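Local coordinates for protein glutathione S-transferase delta (Bombyx mori, PDB 3VK9) that probably catalyses the conjugation of glutathione to electrophilic compounds, working as a homodimeric delta-class glutathione transferase, at residues A[70-75]-A[154-159]. Numbering follows the deposited sequence.
Sequences IITYLV and LTVADL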
loop_
_atom_site.group_PDB
_atom_site.type_symbol
_atom_site.label_atom_id
_atom_site.label_comp_id
_atom_site.label_asym_id
_atom_site.label_seq_id
_atom_site.Cartn_x
_atom_site.Cartn_y
_atom_site.Cartn_z
ATOM N N ILE A 70 7.771 -6.401 4.531
ATOM C CA ILE A 70 8.850 -7.370 4.731
ATOM C C ILE A 70 10.165 -6.852 4.130
ATOM O O ILE A 70 11.237 -6.946 4.751
ATOM C CB ILE A 70 8.522 -8.731 4.070
ATOM C CG1 ILE A 70 7.353 -9.426 4.772
ATOM C CG2 ILE A 70 9.789 -9.620 4.012
ATOM C CD1 ILE A 70 6.760 -10.651 3.994
ATOM N N ILE A 71 10.097 -6.320 2.913
ATOM C CA ILE A 71 11.322 -5.897 2.241
ATOM C C ILE A 71 11.971 -4.712 2.948
ATOM O O ILE A 71 13.196 -4.634 3.034
ATOM C CB ILE A 71 11.126 -5.616 0.713
ATOM C CG1 ILE A 71 10.217 -4.403 0.487
ATOM C CG2 ILE A 71 10.582 -6.865 0.006
ATOM C CD1 ILE A 71 9.771 -4.193 -0.962
ATOM N N THR A 72 11.170 -3.789 3.462
ATOM C CA THR A 72 11.769 -2.680 4.201
ATOM C C THR A 72 12.257 -3.189 5.558
ATOM O O THR A 72 13.296 -2.745 6.045
ATOM C CB THR A 72 10.831 -1.475 4.346
ATOM O OG1 THR A 72 9.666 -1.844 5.098
ATOM C CG2 THR A 72 10.405 -0.932 2.960
ATOM N N TYR A 73 11.528 -4.139 6.156
ATOM C CA TYR A 73 11.988 -4.763 7.405
ATOM C C TYR A 73 13.371 -5.440 7.293
ATOM O O TYR A 73 14.203 -5.306 8.183
ATOM C CB TYR A 73 10.984 -5.800 7.903
ATOM C CG TYR A 73 11.475 -6.622 9.090
ATOM C CD1 TYR A 73 11.606 -6.046 10.358
ATOM C CD2 TYR A 73 11.784 -7.981 8.954
ATOM C CE1 TYR A 73 12.020 -6.791 11.461
ATOM C CE2 TYR A 73 12.217 -8.752 10.076
ATOM C CZ TYR A 73 12.330 -8.140 11.315
ATOM O OH TYR A 73 12.740 -8.852 12.425
ATOM N N LEU A 74 13.597 -6.174 6.206
ATOM C CA LEU A 74 14.881 -6.842 5.962
ATOM C C LEU A 74 16.056 -5.868 5.918
ATOM O O LEU A 74 17.125 -6.148 6.474
ATOM C CB LEU A 74 14.833 -7.685 4.672
ATOM C CG LEU A 74 13.856 -8.871 4.727
ATOM C CD1 LEU A 74 13.789 -9.585 3.383
ATOM C CD2 LEU A 74 14.223 -9.850 5.842
ATOM N N VAL A 75 15.854 -4.726 5.257
ATOM C CA VAL A 75 16.868 -3.690 5.221
ATOM C C VAL A 75 17.047 -3.035 6.592
ATOM O O VAL A 75 18.176 -2.884 7.045
ATOM C CB VAL A 75 16.565 -2.599 4.152
ATOM C CG1 VAL A 75 17.658 -1.570 4.139
ATOM C CG2 VAL A 75 16.391 -3.217 2.782
ATOM N N LEU A 154 19.545 1.537 -7.111
ATOM C CA LEU A 154 18.572 0.461 -6.983
ATOM C C LEU A 154 17.985 0.484 -5.561
ATOM O O LEU A 154 18.725 0.597 -4.581
ATOM C CB LEU A 154 19.244 -0.883 -7.237
ATOM C CG LEU A 154 18.335 -2.118 -7.194
ATOM C CD1 LEU A 154 17.623 -2.285 -8.527
ATOM C CD2 LEU A 154 19.145 -3.359 -6.850
ATOM N N THR A 155 16.663 0.401 -5.449
ATOM C CA THR A 155 16.023 0.338 -4.117
ATOM C C THR A 155 14.952 -0.753 -4.040
ATOM O O THR A 155 14.554 -1.330 -5.053
ATOM C CB THR A 155 15.377 1.677 -3.713
ATOM O OG1 THR A 155 14.253 1.947 -4.564
ATOM C CG2 THR A 155 16.390 2.835 -3.807
ATOM N N VAL A 156 14.478 -1.034 -2.831
ATOM C CA VAL A 156 13.410 -1.995 -2.681
ATOM C C VAL A 156 12.184 -1.616 -3.520
ATOM O O VAL A 156 11.358 -2.478 -3.821
ATOM C CB VAL A 156 13.011 -2.181 -1.195
ATOM C CG1 VAL A 156 14.109 -2.923 -0.449
ATOM C CG2 VAL A 156 12.719 -0.823 -0.550
ATOM N N ALA A 157 12.054 -0.335 -3.884
ATOM C CA ALA A 157 10.974 0.082 -4.776
ATOM C C ALA A 157 11.112 -0.511 -6.183
ATOM O O ALA A 157 10.127 -0.953 -6.766
ATOM C CB ALA A 157 10.868 1.607 -4.844
ATOM N N ASP A 158 12.322 -0.496 -6.739
ATOM C CA ASP A 158 12.552 -1.161 -8.025
ATOM C C ASP A 158 12.193 -2.657 -7.932
ATOM O O ASP A 158 11.544 -3.226 -8.806
ATOM C CB ASP A 158 14.016 -0.990 -8.472
ATOM C CG ASP A 158 14.418 0.480 -8.650
ATOM O OD1 ASP A 158 13.960 1.115 -9.625
ATOM O OD2 ASP A 158 15.202 0.991 -7.822
ATOM N N LEU A 159 12.624 -3.300 -6.864
ATOM C CA LEU A 159 12.473 -4.739 -6.758
ATOM C C LEU A 159 10.996 -5.154 -6.631
ATOM O O LEU A 159 10.548 -6.126 -7.241
ATOM C CB LEU A 159 13.300 -5.266 -5.574
ATOM C CG LEU A 159 14.804 -4.953 -5.572
ATOM C CD1 LEU A 159 15.507 -5.568 -4.328
ATOM C CD2 LEU A 159 15.458 -5.436 -6.849
#
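Val156 meets Ile71, Thr72 and Val75 where the thioredoxin-like N-terminal domain of this glutathione transferase packs on its all-helical C-terminal domain, a worked example of how one branched side chain can contribute to a domain interface through apolar contact alone. Val156 opens helix 156-167 and points its CB at helix 67-78. Val156 CB lies 3.8 Å from Ile71 CD1, and CG1 of Ile71 is almost as near. From there the side chain divides. Val156 CG1, anti to its own carbonyl carbon (chi1 -71°), reaches Val75 CG2 at 4.0 Å and also comes close to the backbone O of Ile71; Val156 CG2 approaches Thr72 CG2 at 4.2 Å. Ile71 runs past Val156 in the opposite direction, its CD1 ending 3.7 Å from the Val156 O. All four residues are buried; Leu99 and Val95 of helix 89-119 and Thr20 of helix 12-24 fill in around them, while a backbone hydrogen bond ties Val156 to Leu84. The first turn of helix 156-167, which carries Val156, is capped by Thr155 and Asp158, which form a capping box, the N-capping box that recurs in glutathione transferases. Thr155, the N-cap, accepts from Ala157 N through OG1 at 3.2 Å, a bent bond of 135°. In return, Asp158 OD2 accepts the N-H of Thr155 at 2.8 Å (N to OD2) through its anti lone pair, while OD1 is held by Trp184 NE1 and Val149 N.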